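PDB 3HP0: putative polyketide biosynthesis enoyl-CoA hydratase homolog pksH from Bacillus subtilis, which catalyses the dehydration of a carrier-tethered (S)-3-hydroxy-3-methylglutaryl group to a 3-methylglutaconyl moiety during synthesis of the antibiotic bacillaene. Local coordinates for residues Tyr90-Met94 against Val221-Lys225; Leu96-Val102 against Ile207-Lys211; Val102-Arg108 against Thr122-Asp128. All blocks are in the same frame, centred on the assembly; numbering follows the deposited sequence.

Contact 1 of 3, residues Tyr90-Met94 against Val221-Lys225; sequences YDLWM and VSRAK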
loop_
_atom_site.group_PDB
_atom_site.type_symbol
_atom_site.label_atom_id
_atom_site.label_comp_id
_atom_site.label_asym_id
_atom_site.label_seq_id
_atom_site.Cartn_x
_atom_site.Cartn_y
_atom_site.Cartn_z
ATOM N N TYR A 90 3.944 -4.032 7.331
ATOM C CA TYR A 90 4.503 -5.008 6.405
ATOM C C TYR A 90 3.684 -6.291 6.394
ATOM O O TYR A 90 3.374 -6.821 5.328
ATOM C CB TYR A 90 5.946 -5.329 6.771
ATOM C CG TYR A 90 6.756 -5.917 5.632
ATOM C CD1 TYR A 90 7.562 -5.099 4.830
ATOM C CD2 TYR A 90 6.740 -7.293 5.369
ATOM C CE1 TYR A 90 8.332 -5.629 3.814
ATOM C CE2 TYR A 90 7.513 -7.837 4.338
ATOM C CZ TYR A 90 8.311 -7.002 3.572
ATOM O OH TYR A 90 9.124 -7.530 2.595
ATOM N N ASP A 91 3.327 -6.782 7.580
ATOM C CA ASP A 91 2.539 -8.007 7.694
ATOM C C ASP A 91 1.146 -7.846 7.118
ATOM O O ASP A 91 0.575 -8.800 6.601
ATOM C CB ASP A 91 2.454 -8.462 9.150
ATOM C CG ASP A 91 3.763 -9.022 9.643
ATOM O OD1 ASP A 91 4.402 -9.769 8.872
ATOM O OD2 ASP A 91 4.152 -8.722 10.790
ATOM N N LEU A 92 0.610 -6.636 7.216
ATOM C CA LEU A 92 -0.702 -6.327 6.662
ATOM C C LEU A 92 -0.613 -6.477 5.140
ATOM O O LEU A 92 -1.429 -7.169 4.520
ATOM C CB LEU A 92 -1.086 -4.898 7.017
ATOM C CG LEU A 92 -2.301 -4.270 6.337
ATOM C CD1 LEU A 92 -3.533 -5.145 6.511
ATOM C CD2 LEU A 92 -2.516 -2.890 6.930
ATOM N N TRP A 93 0.391 -5.847 4.541
ATOM C CA TRP A 93 0.558 -5.938 3.100
ATOM C C TRP A 93 0.787 -7.387 2.701
ATOM O O TRP A 93 0.361 -7.814 1.628
ATOM C CB TRP A 93 1.723 -5.066 2.632
ATOM C CG TRP A 93 1.428 -3.588 2.715
ATOM C CD1 TRP A 93 0.197 -3.002 2.782
ATOM C CD2 TRP A 93 2.380 -2.520 2.705
ATOM N NE1 TRP A 93 0.322 -1.635 2.815
ATOM C CE2 TRP A 93 1.651 -1.311 2.769
ATOM C CE3 TRP A 93 3.780 -2.465 2.651
ATOM C CZ2 TRP A 93 2.276 -0.056 2.781
ATOM C CZ3 TRP A 93 4.403 -1.221 2.665
ATOM C CH2 TRP A 93 3.650 -0.033 2.729
HETATM N N MSE A 94 1.450 -8.148 3.573
HETATM C CA MSE A 94 1.701 -9.562 3.293
HETATM C C MSE A 94 0.393 -10.342 3.342
HETATM O O MSE A 94 0.163 -11.243 2.543
HETATM C CB MSE A 94 2.670 -10.163 4.307
HETATM C CG MSE A 94 4.097 -9.674 4.181
HETATM SE SE MSE A 94 5.356 -10.943 4.963
HETATM C CE MSE A 94 5.585 -12.085 3.411
ATOM N N VAL A 221 8.968 -11.698 -1.006
ATOM C CA VAL A 221 8.457 -10.729 -0.049
ATOM C C VAL A 221 8.862 -11.002 1.399
ATOM O O VAL A 221 9.422 -10.123 2.066
ATOM C CB VAL A 221 6.915 -10.635 -0.116
ATOM C CG1 VAL A 221 6.398 -9.762 1.039
ATOM C CG2 VAL A 221 6.489 -10.043 -1.461
ATOM N N SER A 222 8.575 -12.208 1.888
ATOM C CA SER A 222 8.930 -12.564 3.266
ATOM C C SER A 222 10.449 -12.587 3.500
ATOM O O SER A 222 10.933 -12.163 4.547
ATOM C CB SER A 222 8.321 -13.925 3.642
ATOM O OG SER A 222 8.806 -14.956 2.803
ATOM N N ARG A 223 11.195 -13.064 2.512
ATOM C CA ARG A 223 12.643 -13.148 2.619
ATOM C C ARG A 223 13.321 -11.790 2.805
ATOM O O ARG A 223 14.407 -11.698 3.380
ATOM C CB ARG A 223 13.209 -13.837 1.374
ATOM C CG ARG A 223 14.723 -13.919 1.358
ATOM C CD ARG A 223 15.238 -14.650 0.127
ATOM N NE ARG A 223 14.679 -15.992 0.011
ATOM C CZ ARG A 223 15.127 -16.919 -0.831
ATOM N NH1 ARG A 223 16.150 -16.651 -1.638
ATOM N NH2 ARG A 223 14.546 -18.115 -0.872
ATOM N N ALA A 224 12.676 -10.734 2.325
ATOM C CA ALA A 224 13.227 -9.391 2.414
ATOM C C ALA A 224 12.736 -8.591 3.613
ATOM O O ALA A 224 13.278 -7.528 3.903
ATOM C CB ALA A 224 12.902 -8.627 1.130
ATOM N N LYS A 225 11.723 -9.100 4.311
ATOM C CA LYS A 225 11.128 -8.392 5.443
ATOM C C LYS A 225 12.080 -7.809 6.489
ATOM O O LYS A 225 12.031 -6.600 6.781
ATOM C CB LYS A 225 10.110 -9.288 6.145
ATOM C CG LYS A 225 9.398 -8.590 7.276
ATOM C CD LYS A 225 8.497 -9.546 8.025
ATOM C CE LYS A 225 7.800 -8.838 9.181
ATOM N NZ LYS A 225 6.833 -9.731 9.878
#
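The side chain of Y90 meets helix 220-235 in two ways. Over one face of its ring runs the aliphatic part of K225, whose CG lies 3.9 Å from the centroid of the Y90 ring in a CH-pi contact, 29° off the ring normal. At the edge, in the ring plane, the backbone carbonyl of V221 accepts a hydrogen bond from the phenol, Y90 OH to V221 O being 2.7 Å; the F150 ring also meets that of Y90, at a slant. A CG anti to the backbone N (chi1 -159°) carries the ring across to the other helix. K225 is extended throughout, so after passing the ring it delivers its ammonium group to D91, meeting OD1 from the syn side at 2.6 Å from NZ; the bond from NZ to D91 OD2 is weak. E87, one turn earlier, also pairs with K225 NZ, so the ammonium probably offsets the closeness of the two carboxylates. M94, a selenomethionine, brings its CE to 3.4 Å from V221 CG1 and against S222 CB. The nearly antiparallel segments (174°, axes 11.3 Å apart) join two helices of the crotonase fold, away from the catalytic residues. Helix 148-155 closes one flank, while L92 faces helix 34-48.

Contact 2 of 3, residues Leu96-Val102 against Ile207-Lys211; sequences LQTGPYV and IAHYK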
loop_
_atom_site.group_PDB
_atom_site.type_symbol
_atom_site.label_atom_id
_atom_site.label_comp_id
_atom_site.label_asym_id
_atom_site.label_seq_id
_atom_site.Cartn_x
_atom_site.Cartn_y
_atom_site.Cartn_z
ATOM N N LEU A 96 -2.576 -9.258 2.639
ATOM C CA LEU A 96 -3.302 -8.972 1.414
ATOM C C LEU A 96 -2.898 -9.939 0.320
ATOM O O LEU A 96 -3.732 -10.351 -0.482
ATOM C CB LEU A 96 -3.022 -7.542 0.953
ATOM C CG LEU A 96 -3.890 -6.382 1.444
ATOM C CD1 LEU A 96 -4.784 -6.778 2.601
ATOM C CD2 LEU A 96 -2.967 -5.251 1.824
ATOM N N GLN A 97 -1.618 -10.305 0.284
ATOM C CA GLN A 97 -1.126 -11.240 -0.728
ATOM C C GLN A 97 -1.347 -12.705 -0.358
ATOM O O GLN A 97 -1.317 -13.584 -1.222
ATOM C CB GLN A 97 0.377 -11.091 -0.923
ATOM C CG GLN A 97 0.880 -9.780 -1.389
ATOM C CD GLN A 97 2.270 -9.920 -1.971
ATOM O OE1 GLN A 97 3.225 -10.253 -1.260
ATOM N NE2 GLN A 97 2.391 -9.685 -3.274
ATOM N N THR A 98 -1.564 -12.966 0.921
ATOM C CA THR A 98 -1.681 -14.335 1.390
ATOM C C THR A 98 -3.042 -14.846 1.859
ATOM O O THR A 98 -3.304 -16.038 1.804
ATOM C CB THR A 98 -0.661 -14.570 2.539
ATOM O OG1 THR A 98 0.658 -14.249 2.077
ATOM C CG2 THR A 98 -0.664 -16.023 2.966
ATOM N N GLY A 99 -3.897 -13.948 2.319
ATOM C CA GLY A 99 -5.188 -14.361 2.829
ATOM C C GLY A 99 -6.110 -15.136 1.909
ATOM O O GLY A 99 -5.984 -15.079 0.685
ATOM N N PRO A 100 -7.075 -15.869 2.490
ATOM C CA PRO A 100 -8.037 -16.667 1.727
ATOM C C PRO A 100 -9.109 -15.778 1.092
ATOM O O PRO A 100 -10.291 -15.849 1.437
ATOM C CB PRO A 100 -8.603 -17.610 2.780
ATOM C CG PRO A 100 -8.689 -16.710 3.986
ATOM C CD PRO A 100 -7.358 -15.946 3.939
ATOM N N TYR A 101 -8.670 -14.936 0.165
ATOM C CA TYR A 101 -9.543 -14.029 -0.572
ATOM C C TYR A 101 -8.713 -13.245 -1.569
ATOM O O TYR A 101 -7.514 -13.073 -1.394
ATOM C CB TYR A 101 -10.269 -13.063 0.371
ATOM C CG TYR A 101 -9.422 -12.596 1.526
ATOM C CD1 TYR A 101 -8.251 -11.864 1.306
ATOM C CD2 TYR A 101 -9.760 -12.929 2.841
ATOM C CE1 TYR A 101 -7.434 -11.479 2.353
ATOM C CE2 TYR A 101 -8.946 -12.547 3.905
ATOM C CZ TYR A 101 -7.777 -11.823 3.651
ATOM O OH TYR A 101 -6.935 -11.484 4.686
ATOM N N VAL A 102 -9.364 -12.794 -2.631
ATOM C CA VAL A 102 -8.708 -12.017 -3.657
ATOM C C VAL A 102 -8.796 -10.564 -3.230
ATOM O O VAL A 102 -9.894 -10.047 -3.001
ATOM C CB VAL A 102 -9.408 -12.243 -5.015
ATOM C CG1 VAL A 102 -8.892 -11.267 -6.058
ATOM C CG2 VAL A 102 -9.167 -13.695 -5.465
ATOM N N ILE A 207 -9.524 -20.379 -4.003
ATOM C CA ILE A 207 -8.735 -19.166 -3.926
ATOM C C ILE A 207 -7.655 -19.303 -2.872
ATOM O O ILE A 207 -6.482 -19.007 -3.125
ATOM C CB ILE A 207 -9.613 -17.944 -3.572
ATOM C CG1 ILE A 207 -10.679 -17.724 -4.653
ATOM C CG2 ILE A 207 -8.739 -16.692 -3.426
ATOM C CD1 ILE A 207 -11.647 -16.592 -4.325
ATOM N N ALA A 208 -8.053 -19.751 -1.686
ATOM C CA ALA A 208 -7.109 -19.908 -0.588
ATOM C C ALA A 208 -5.998 -20.907 -0.932
ATOM O O ALA A 208 -4.820 -20.622 -0.724
ATOM C CB ALA A 208 -7.852 -20.339 0.687
ATOM N N HIS A 209 -6.369 -22.067 -1.469
ATOM C CA HIS A 209 -5.379 -23.072 -1.837
ATOM C C HIS A 209 -4.508 -22.571 -2.980
ATOM O O HIS A 209 -3.323 -22.866 -3.025
ATOM C CB HIS A 209 -6.055 -24.372 -2.263
ATOM C CG HIS A 209 -6.609 -25.170 -1.125
ATOM N ND1 HIS A 209 -5.817 -25.682 -0.120
ATOM C CD2 HIS A 209 -7.875 -25.570 -0.850
ATOM C CE1 HIS A 209 -6.570 -26.366 0.724
ATOM N NE2 HIS A 209 -7.821 -26.313 0.303
ATOM N N TYR A 210 -5.100 -21.822 -3.906
ATOM C CA TYR A 210 -4.345 -21.296 -5.030
ATOM C C TYR A 210 -3.345 -20.251 -4.541
ATOM O O TYR A 210 -2.171 -20.284 -4.925
ATOM C CB TYR A 210 -5.277 -20.684 -6.094
ATOM C CG TYR A 210 -4.516 -19.823 -7.077
ATOM C CD1 TYR A 210 -3.516 -20.373 -7.882
ATOM C CD2 TYR A 210 -4.686 -18.443 -7.096
ATOM C CE1 TYR A 210 -2.697 -19.575 -8.664
ATOM C CE2 TYR A 210 -3.865 -17.626 -7.880
ATOM C CZ TYR A 210 -2.873 -18.202 -8.653
ATOM O OH TYR A 210 -2.029 -17.408 -9.383
ATOM N N LYS A 211 -3.793 -19.334 -3.683
ATOM C CA LYS A 211 -2.877 -18.321 -3.172
ATOM C C LYS A 211 -1.791 -18.949 -2.300
ATOM O O LYS A 211 -0.643 -18.512 -2.347
ATOM C CB LYS A 211 -3.625 -17.209 -2.414
ATOM C CG LYS A 211 -4.660 -16.486 -3.293
ATOM C CD LYS A 211 -4.625 -14.976 -3.167
ATOM C CE LYS A 211 -4.927 -14.515 -1.755
ATOM N NZ LYS A 211 -4.733 -13.058 -1.536
HETATM O O HOH W 1 -0.493 -15.832 -2.716
HETATM O O HOH W 2 -4.837 -18.362 1.664
#
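K211 reaches the end of helix 87-98 by a folded route: CG sits anti to the carbonyl carbon (chi1 -59°), and the chain then bends at an unstaggered chi2 (-135°) and again at chi3, turning NZ in among backbone carbonyls. There NZ donates to Y101 O at 2.8 Å, approaching the carbonyl oxygen almost head-on (166°), and makes a weak, long bond to Q97 O; L96 O stands 3.1 Å from the same NZ. The charge itself is met by D123, which forms a salt bridge with this buried lysine, an arrangement likely to keep it protonated. The chain around K211 is the turn from helix 87-98 into strand 102-107, a helix-to-strand connection of the crotonase fold in which G99 is the first residue to leave helical geometry and P100 centres an inverse gamma turn. The carbonyl carbon of G99 rests over the centre of one face of the Y101 ring. Apolar contacts flank the turn: P100 CB lies 3.5 Å from A208 CB, and after it V102 CG2 meets I207 CG2 at 3.7 Å. Two waters bridge the segments, one donating to Q97 O and K211 O, the other to T98 O and, at 3.3 Å, to A208 O.

Contact 3 of 3, residues Val102-Arg108 against Thr122-Asp128; sequences VTISHVR and TDIAIAD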
loop_
_atom_site.group_PDB
_atom_site.type_symbol
_atom_site.label_atom_id
_atom_site.label_comp_id
_atom_site.label_asym_id
_atom_site.label_seq_id
_atom_site.Cartn_x
_atom_site.Cartn_y
_atom_site.Cartn_z
ATOM N N VAL A 102 -9.364 -12.794 -2.631
ATOM C CA VAL A 102 -8.708 -12.017 -3.657
ATOM C C VAL A 102 -8.796 -10.564 -3.230
ATOM O O VAL A 102 -9.894 -10.047 -3.001
ATOM C CB VAL A 102 -9.408 -12.243 -5.015
ATOM C CG1 VAL A 102 -8.892 -11.267 -6.058
ATOM C CG2 VAL A 102 -9.167 -13.695 -5.465
ATOM N N THR A 103 -7.640 -9.914 -3.075
ATOM C CA THR A 103 -7.635 -8.518 -2.666
ATOM C C THR A 103 -7.488 -7.630 -3.888
ATOM O O THR A 103 -6.780 -7.975 -4.833
ATOM C CB THR A 103 -6.523 -8.231 -1.627
ATOM O OG1 THR A 103 -5.241 -8.505 -2.192
ATOM C CG2 THR A 103 -6.727 -9.112 -0.389
ATOM N N ILE A 104 -8.177 -6.495 -3.860
ATOM C CA ILE A 104 -8.172 -5.555 -4.974
ATOM C C ILE A 104 -8.016 -4.113 -4.546
ATOM O O ILE A 104 -8.681 -3.659 -3.623
ATOM C CB ILE A 104 -9.501 -5.587 -5.781
ATOM C CG1 ILE A 104 -9.867 -7.011 -6.174
ATOM C CG2 ILE A 104 -9.370 -4.717 -7.032
ATOM C CD1 ILE A 104 -11.179 -7.083 -6.918
ATOM N N SER A 105 -7.143 -3.402 -5.249
ATOM C CA SER A 105 -6.925 -1.984 -5.015
ATOM C C SER A 105 -7.728 -1.249 -6.075
ATOM O O SER A 105 -7.735 -1.636 -7.256
ATOM C CB SER A 105 -5.455 -1.606 -5.199
ATOM O OG SER A 105 -4.707 -1.896 -4.043
ATOM N N HIS A 106 -8.411 -0.198 -5.651
ATOM C CA HIS A 106 -9.187 0.616 -6.571
ATOM C C HIS A 106 -8.593 2.001 -6.388
ATOM O O HIS A 106 -8.865 2.685 -5.400
ATOM C CB HIS A 106 -10.667 0.582 -6.201
ATOM C CG HIS A 106 -11.531 1.380 -7.121
ATOM N ND1 HIS A 106 -11.216 1.575 -8.447
ATOM C CD2 HIS A 106 -12.700 2.027 -6.913
ATOM C CE1 HIS A 106 -12.152 2.311 -9.016
ATOM N NE2 HIS A 106 -13.065 2.598 -8.107
ATOM N N VAL A 107 -7.768 2.400 -7.349
ATOM C CA VAL A 107 -7.068 3.667 -7.277
ATOM C C VAL A 107 -7.546 4.809 -8.161
ATOM O O VAL A 107 -7.836 4.629 -9.346
ATOM C CB VAL A 107 -5.560 3.464 -7.568
ATOM C CG1 VAL A 107 -4.739 4.006 -6.426
ATOM C CG2 VAL A 107 -5.256 1.992 -7.780
ATOM N N ARG A 108 -7.592 5.992 -7.560
ATOM C CA ARG A 108 -7.967 7.227 -8.240
ATOM C C ARG A 108 -7.062 8.301 -7.621
ATOM O O ARG A 108 -6.923 8.362 -6.400
ATOM C CB ARG A 108 -9.417 7.625 -7.942
ATOM C CG ARG A 108 -10.522 6.612 -8.205
ATOM C CD ARG A 108 -11.780 7.098 -7.467
ATOM N NE ARG A 108 -13.012 6.398 -7.825
ATOM C CZ ARG A 108 -13.704 6.610 -8.943
ATOM N NH1 ARG A 108 -13.289 7.509 -9.831
ATOM N NH2 ARG A 108 -14.820 5.925 -9.173
ATOM N N THR A 122 -1.944 -5.830 -3.133
ATOM C CA THR A 122 -3.214 -6.428 -3.486
ATOM C C THR A 122 -3.027 -7.379 -4.654
ATOM O O THR A 122 -2.130 -7.192 -5.477
ATOM C CB THR A 122 -4.297 -5.347 -3.820
ATOM O OG1 THR A 122 -3.902 -4.549 -4.951
ATOM C CG2 THR A 122 -4.510 -4.436 -2.601
ATOM N N ASP A 123 -3.850 -8.422 -4.700
ATOM C CA ASP A 123 -3.785 -9.415 -5.771
ATOM C C ASP A 123 -4.086 -8.775 -7.122
ATOM O O ASP A 123 -3.559 -9.205 -8.147
ATOM C CB ASP A 123 -4.815 -10.519 -5.546
ATOM C CG ASP A 123 -4.518 -11.363 -4.326
ATOM O OD1 ASP A 123 -3.428 -11.976 -4.275
ATOM O OD2 ASP A 123 -5.382 -11.421 -3.426
ATOM N N ILE A 124 -4.954 -7.760 -7.098
ATOM C CA ILE A 124 -5.381 -7.046 -8.293
ATOM C C ILE A 124 -5.534 -5.557 -8.028
ATOM O O ILE A 124 -6.194 -5.144 -7.066
ATOM C CB ILE A 124 -6.734 -7.576 -8.792
ATOM C CG1 ILE A 124 -6.592 -9.056 -9.153
ATOM C CG2 ILE A 124 -7.234 -6.726 -9.975
ATOM C CD1 ILE A 124 -7.852 -9.673 -9.681
ATOM N N ALA A 125 -4.940 -4.749 -8.896
ATOM C CA ALA A 125 -5.007 -3.304 -8.745
ATOM C C ALA A 125 -5.598 -2.657 -9.993
ATOM O O ALA A 125 -5.065 -2.813 -11.089
ATOM C CB ALA A 125 -3.612 -2.741 -8.467
ATOM N N ILE A 126 -6.697 -1.935 -9.815
ATOM C CA ILE A 126 -7.350 -1.256 -10.935
ATOM C C ILE A 126 -7.379 0.261 -10.715
ATOM O O ILE A 126 -7.331 0.744 -9.588
ATOM C CB ILE A 126 -8.798 -1.752 -11.120
ATOM C CG1 ILE A 126 -9.657 -1.290 -9.952
ATOM C CG2 ILE A 126 -8.825 -3.269 -11.182
ATOM C CD1 ILE A 126 -11.090 -1.685 -10.085
ATOM N N ALA A 127 -7.466 1.018 -11.796
ATOM C CA ALA A 127 -7.491 2.464 -11.645
ATOM C C ALA A 127 -8.210 3.154 -12.796
ATOM O O ALA A 127 -8.709 2.496 -13.712
ATOM C CB ALA A 127 -6.054 2.984 -11.532
ATOM N N ASP A 128 -8.272 4.483 -12.722
ATOM C CA ASP A 128 -8.872 5.295 -13.775
ATOM C C ASP A 128 -7.777 6.200 -14.337
ATOM O O ASP A 128 -6.636 6.145 -13.881
ATOM C CB ASP A 128 -10.043 6.133 -13.247
ATOM C CG ASP A 128 -9.628 7.133 -12.186
ATOM O OD1 ASP A 128 -8.513 7.688 -12.281
ATOM O OD2 ASP A 128 -10.432 7.382 -11.263
#
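Backbone hydrogen bonds join V102-R108 and T122-D128 as parallel strands, pairing I104 with I124, S105 with A125, H106 with I126 and V107 with A127. T103 O receives I124 N, and S105 N donates to I124 O at 2.7 Å. Farther along, I126 N points to S105 O and V107 N to I126 O, both almost straight, before the series fades in a weak bond from D128 N to V107 O.

Side-chain polar bonds fasten the start of the pairing. D123 OD2, the partner of K211, takes the amide of T103 through its anti lone pair, T103 N to D123 OD2 being 2.7 Å, while D123 N donates to T103 OG1 at 2.9 Å. T103 holds OG1 between its backbone N and carbonyl carbon (chi1 61°), where the hydroxyl can receive that amide and also bond to L96 O. Two residues further along the strand, S105 OG and T122 OG1 are hydrogen-bonded at 2.9 Å, either being able to donate. At the far end R108 NH1 forms a salt bridge with D128 OD2 at 3.2 Å, the guanidinium and carboxylate planes 61° apart.

Apolar contacts occupy both faces. I104 and I124 lie side by side, pointing the same way toward the face packed by helix 190-199. There the H106 ring meets I126 CG1 obliquely, 3.6 Å from ND1, a buried nitrogen with no partner in the model, whereas NE2 bonds to D189. V107 CG2 touches A127 CB on the other face, where V119 packs on S105, V107 and A125. Strand 124-127, reached through helix 115-121, is outermost in the main sheet of the crotonase fold; 102-107 lies between it and 53-57.

How the contacts relate
Contacts 1 and 2 both draw on helix 87-98, pairing it with the successive helices 220-235 and 204-217, and they meet where V221 CG2 packs on Q97 OE1. Contact 1 is partly buried, with its lysine-carboxylate pair at a partly exposed margin; contacts 2 and 3 are buried. The lysine of contact 2 accordingly depends on backbone carbonyls and on D123 of contact 3, the K211 NZ to D123 OD2 salt bridge spanning 2.6 Å. Contacts 2 and 3 also share V102, where the turn becomes strand. Side chains dominate the helix pair of contact 1, whereas regular main-chain bonds dominate the sheet of contact 3, about 18 Å away between centres.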